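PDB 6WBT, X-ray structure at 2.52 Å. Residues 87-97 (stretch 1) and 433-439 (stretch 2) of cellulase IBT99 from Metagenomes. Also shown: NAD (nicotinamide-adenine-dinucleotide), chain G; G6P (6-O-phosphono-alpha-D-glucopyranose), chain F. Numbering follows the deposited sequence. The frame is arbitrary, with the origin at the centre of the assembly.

Stretch 1 (87-97) RVGGLKMRVKD
Stretch 2 (433-439) EANKGYW

This is a small, mainly apolar contact without a single hydrogen bond across it, in which a turn and the helix that follows rest against the end of another helix and the loop leaving it, burying 310 Å² summed over both sides.

Stretch 1 opens with a type II beta turn from R87 to G90, closed by G90 N to R87 O at 2.8 Å. V88 (phi/psi -61/128) and G89 (88/-14) hold its central positions, G90 follows at 68/-174, and the chain is helical by R94 and continues so past D97, with D97 N bonded to M93 O at 3.0 Å. Stretch 2 finishes its helix at A434; N435 leaves helical angles at -113/23, and its O accepts from both Y438 N and W439 N at 3.0 Å, curling the loop back. K436 reaches back to E433 in a salt bridge, NZ to OE1 at 3.3 Å.

The register runs antiparallel in sequence: G89 CA lies 7.4 Å from Y438 CA, M93 CA 8.2 Å from N435 CA, and K96 CA 7.6 Å from A434 CA.

Y438 gives up the most surface. Its CB points toward stretch 1, with chi1 -69° (m) and chi2 -71°, and its ring meets three neighbours obliquely: V88 CG1 (chi1 t) is 3.9 Å from Y438 CD1, G89 CA 3.8 Å from Y438 CZ, and M93 CG 3.9 Å from Y438 CE2. G89 is doubly constrained. At its backbone angles a CB would jam against the preceding carbonyl O, and it would also lie 2.8 Å from M93 CB; the bare CA instead packs against the tyrosine.

M93, a selenomethionine, is the helix's main contribution. Its CB points toward stretch 2 and all three chi angles are m (-76°, -56°, -54°), folding the chain so that CE reaches A434 O at 3.3 Å and N435 OD1 at 3.6 Å. SE sits 5.3 Å from the Y438 ring centroid, 58° off the ring normal, an oblique sulfur-aromatic type of approach.

One turn on, K96 (chi1 t, chi2 p) brings CG to 4.3 Å from A434 CB; both CB atoms point toward the opposing stretch. The polar pairs stay loose: D97 OD1 is 4.4 Å from N435 ND2, and K92 NZ is 4.2 Å from Y438 OH.

Other faces of stretch 1 serve ligands. R87 NE donates to NAD O3 at 3.0 Å, and R94 NH1, on an extended side chain, to G6P O2P at 2.9 Å. As a rule to read from it, the contact is carried by packing: G89 keeps a backbone that a CB would not fit, its CA lies against Y438, and M93 and Y438 cover the most surface in their own stretches, with no hydrogen bond between the two.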

# COMPACT_ATOMS: atom_id res chain seq x y z
N ARG A 87 -20.22 -29.77 -11.93
CA ARG A 87 -19.83 -30.34 -10.65
C ARG A 87 -18.85 -31.46 -10.97
O ARG A 87 -19.25 -32.61 -11.17
CB ARG A 87 -21.04 -30.85 -9.86
CG ARG A 87 -20.68 -31.41 -8.49
CD ARG A 87 -21.88 -32.05 -7.81
NE ARG A 87 -22.93 -31.08 -7.52
CZ ARG A 87 -23.00 -30.37 -6.40
NH1 ARG A 87 -22.08 -30.52 -5.46
NH2 ARG A 87 -23.99 -29.51 -6.21
N VAL A 88 -17.56 -31.12 -11.02
CA VAL A 88 -16.54 -32.10 -11.35
C VAL A 88 -16.54 -33.20 -10.29
O VAL A 88 -16.47 -32.93 -9.09
CB VAL A 88 -15.16 -31.43 -11.46
CG1 VAL A 88 -14.10 -32.46 -11.81
CG2 VAL A 88 -15.19 -30.31 -12.49
N GLY A 89 -16.62 -34.45 -10.75
CA GLY A 89 -16.77 -35.58 -9.87
C GLY A 89 -18.21 -35.92 -9.52
O GLY A 89 -18.46 -37.02 -9.00
N GLY A 90 -19.15 -35.02 -9.79
CA GLY A 90 -20.55 -35.28 -9.52
C GLY A 90 -20.84 -35.35 -8.03
O GLY A 90 -20.00 -35.09 -7.17
N LEU A 91 -22.09 -35.71 -7.73
CA LEU A 91 -22.50 -35.92 -6.35
C LEU A 91 -21.83 -37.14 -5.73
O LEU A 91 -21.82 -37.28 -4.50
CB LEU A 91 -24.02 -36.05 -6.25
CG LEU A 91 -24.83 -34.80 -6.60
CD1 LEU A 91 -26.32 -35.08 -6.49
CD2 LEU A 91 -24.44 -33.63 -5.71
N LYS A 92 -21.28 -38.03 -6.56
CA LYS A 92 -20.57 -39.19 -6.04
C LYS A 92 -19.32 -38.78 -5.27
O LYS A 92 -19.04 -39.30 -4.19
CB LYS A 92 -20.21 -40.13 -7.19
CG LYS A 92 -18.88 -40.86 -7.02
CD LYS A 92 -18.33 -41.30 -8.37
CE LYS A 92 -16.89 -41.76 -8.26
NZ LYS A 92 -16.30 -42.05 -9.59
N MSE A 93 -18.56 -37.83 -5.82
CA MSE A 93 -17.34 -37.37 -5.17
C MSE A 93 -17.64 -36.42 -4.01
O MSE A 93 -16.82 -36.25 -3.11
CB MSE A 93 -16.41 -36.70 -6.18
CG MSE A 93 -15.68 -37.66 -7.09
SE MSE A 93 -14.66 -38.99 -6.08
CE MSE A 93 -13.62 -37.78 -4.95
N ARG A 94 -18.83 -35.82 -4.04
CA ARG A 94 -19.21 -34.90 -2.97
C ARG A 94 -19.42 -35.65 -1.66
O ARG A 94 -18.97 -35.20 -0.60
CB ARG A 94 -20.47 -34.13 -3.35
CG ARG A 94 -20.97 -33.21 -2.25
CD ARG A 94 -22.19 -32.43 -2.67
NE ARG A 94 -22.68 -31.58 -1.59
CZ ARG A 94 -23.70 -30.73 -1.70
NH1 ARG A 94 -24.35 -30.62 -2.85
NH2 ARG A 94 -24.07 -30.00 -0.66
N VAL A 95 -20.10 -36.80 -1.71
CA VAL A 95 -20.32 -37.57 -0.49
C VAL A 95 -19.02 -38.18 0.01
O VAL A 95 -18.86 -38.43 1.21
CB VAL A 95 -21.41 -38.64 -0.71
CG1 VAL A 95 -22.64 -38.02 -1.34
CG2 VAL A 95 -20.88 -39.78 -1.57
N LYS A 96 -18.07 -38.43 -0.89
CA LYS A 96 -16.78 -38.97 -0.46
C LYS A 96 -15.93 -37.89 0.20
O LYS A 96 -15.16 -38.20 1.12
CB LYS A 96 -16.04 -39.59 -1.65
CG LYS A 96 -14.85 -40.44 -1.25
CD LYS A 96 -15.27 -41.52 -0.27
CE LYS A 96 -14.07 -42.31 0.23
NZ LYS A 96 -14.46 -43.32 1.26
N ASP A 97 -16.06 -36.64 -0.24
CA ASP A 97 -15.36 -35.55 0.43
C ASP A 97 -15.93 -35.31 1.82
O ASP A 97 -15.17 -35.10 2.78
CB ASP A 97 -15.44 -34.27 -0.41
CG ASP A 97 -14.79 -34.42 -1.77
OD1 ASP A 97 -14.18 -35.48 -2.02
OD2 ASP A 97 -14.90 -33.48 -2.58
N GLU A 433 -5.64 -39.81 -2.56
CA GLU A 433 -6.08 -41.11 -3.05
C GLU A 433 -7.51 -41.07 -3.58
O GLU A 433 -7.79 -41.64 -4.64
CB GLU A 433 -5.95 -42.16 -1.95
CG GLU A 433 -4.57 -42.79 -1.84
CD GLU A 433 -4.27 -43.72 -3.00
OE1 GLU A 433 -5.22 -44.22 -3.62
OE2 GLU A 433 -3.07 -43.96 -3.28
N ALA A 434 -8.42 -40.41 -2.86
CA ALA A 434 -9.81 -40.37 -3.28
C ALA A 434 -10.02 -39.58 -4.57
O ALA A 434 -11.05 -39.76 -5.23
CB ALA A 434 -10.68 -39.79 -2.17
N ASN A 435 -9.07 -38.72 -4.94
CA ASN A 435 -9.19 -37.88 -6.12
C ASN A 435 -8.17 -38.25 -7.20
O ASN A 435 -7.84 -37.41 -8.04
CB ASN A 435 -9.06 -36.41 -5.75
CG ASN A 435 -10.21 -35.91 -4.90
OD1 ASN A 435 -11.11 -35.23 -5.40
ND2 ASN A 435 -10.20 -36.26 -3.62
N LYS A 436 -7.66 -39.48 -7.17
CA LYS A 436 -6.74 -39.94 -8.21
C LYS A 436 -7.49 -40.04 -9.53
O LYS A 436 -8.38 -40.88 -9.69
CB LYS A 436 -6.12 -41.27 -7.82
CG LYS A 436 -4.85 -41.13 -7.00
CD LYS A 436 -4.49 -42.41 -6.26
CE LYS A 436 -4.19 -43.55 -7.21
NZ LYS A 436 -3.74 -44.76 -6.47
N GLY A 437 -7.13 -39.17 -10.48
CA GLY A 437 -7.84 -39.03 -11.73
C GLY A 437 -8.51 -37.69 -11.90
O GLY A 437 -8.77 -37.27 -13.04
N TYR A 438 -8.81 -36.99 -10.80
CA TYR A 438 -9.40 -35.66 -10.83
C TYR A 438 -8.42 -34.56 -10.44
O TYR A 438 -8.44 -33.49 -11.05
CB TYR A 438 -10.61 -35.60 -9.89
CG TYR A 438 -11.80 -36.41 -10.35
CD1 TYR A 438 -12.56 -36.01 -11.44
CD2 TYR A 438 -12.18 -37.57 -9.68
CE1 TYR A 438 -13.65 -36.74 -11.86
CE2 TYR A 438 -13.28 -38.30 -10.09
CZ TYR A 438 -14.01 -37.88 -11.18
OH TYR A 438 -15.10 -38.61 -11.60
N TRP A 439 -7.58 -34.80 -9.44
CA TRP A 439 -6.65 -33.80 -8.96
C TRP A 439 -5.41 -33.73 -9.85
O TRP A 439 -5.07 -34.69 -10.53
CB TRP A 439 -6.23 -34.11 -7.53
CG TRP A 439 -7.10 -33.50 -6.48
CD1 TRP A 439 -8.40 -33.12 -6.61
CD2 TRP A 439 -6.72 -33.18 -5.14
NE1 TRP A 439 -8.86 -32.59 -5.43
CE2 TRP A 439 -7.85 -32.62 -4.51
CE3 TRP A 439 -5.54 -33.32 -4.40
CZ2 TRP A 439 -7.83 -32.20 -3.18
CZ3 TRP A 439 -5.52 -32.90 -3.09
CH2 TRP A 439 -6.66 -32.34 -2.49
PA NAD G . -25.03 -32.31 -10.53
O1A NAD G . -23.95 -33.23 -10.05
O2A NAD G . -26.45 -32.74 -10.35
O5B NAD G . -24.77 -31.96 -12.07
C5B NAD G . -23.49 -31.40 -12.47
C4B NAD G . -23.27 -31.65 -13.95
O4B NAD G . -21.97 -31.15 -14.34
C3B NAD G . -23.31 -33.12 -14.40
O3B NAD G . -24.16 -33.25 -15.53
C2B NAD G . -21.85 -33.39 -14.79
O2B NAD G . -21.69 -34.44 -15.72
C1B NAD G . -21.46 -32.02 -15.32
N9A NAD G . -20.02 -31.81 -15.45
C8A NAD G . -19.04 -32.29 -14.61
N7A NAD G . -17.83 -31.96 -14.98
C5A NAD G . -18.02 -31.22 -16.14
C6A NAD G . -17.11 -30.59 -17.02
N6A NAD G . -15.79 -30.61 -16.85
N1A NAD G . -17.62 -29.94 -18.09
C2A NAD G . -18.95 -29.93 -18.25
N3A NAD G . -19.89 -30.49 -17.50
C4A NAD G . -19.36 -31.13 -16.45
O3 NAD G . -24.84 -30.88 -9.83
PN NAD G . -25.88 -29.85 -9.16
O1N NAD G . -26.98 -29.58 -10.13
O2N NAD G . -26.23 -30.34 -7.80
O5D NAD G . -24.95 -28.55 -9.03
C5D NAD G . -24.29 -28.07 -10.23
C4D NAD G . -23.28 -27.03 -9.86
O4D NAD G . -23.97 -25.83 -9.43
C3D NAD G . -22.34 -27.39 -8.69
O3D NAD G . -21.01 -27.03 -9.01
C2D NAD G . -22.91 -26.50 -7.58
O2D NAD G . -22.02 -26.27 -6.49
C1D NAD G . -23.23 -25.24 -8.37
N1N NAD G . -24.13 -24.31 -7.62
C2N NAD G . -23.62 -23.15 -7.10
C3N NAD G . -24.43 -22.28 -6.38
C7N NAD G . -23.82 -21.00 -5.89
O7N NAD G . -24.18 -20.54 -4.81
N7N NAD G . -22.94 -20.39 -6.67
C4N NAD G . -25.76 -22.63 -6.17
C5N NAD G . -26.27 -23.78 -6.72
C6N NAD G . -25.44 -24.60 -7.45
C1 G6P F . -26.73 -22.11 -1.92
C2 G6P F . -25.20 -22.04 -1.92
C3 G6P F . -24.60 -23.19 -2.71
C4 G6P F . -25.19 -24.52 -2.26
C5 G6P F . -26.71 -24.44 -2.34
C6 G6P F . -27.38 -25.76 -1.95
O1 G6P F . -27.21 -21.88 -3.25
O2 G6P F . -24.78 -20.79 -2.48
O3 G6P F . -23.18 -23.20 -2.53
O4 G6P F . -24.71 -25.57 -3.11
O5 G6P F . -27.16 -23.39 -1.48
O6 G6P F . -26.41 -26.78 -1.74
P G6P F . -26.89 -28.32 -1.65
O1P G6P F . -26.04 -28.90 -0.55
O2P G6P F . -26.61 -28.87 -3.03
O3P G6P F . -28.35 -28.22 -1.31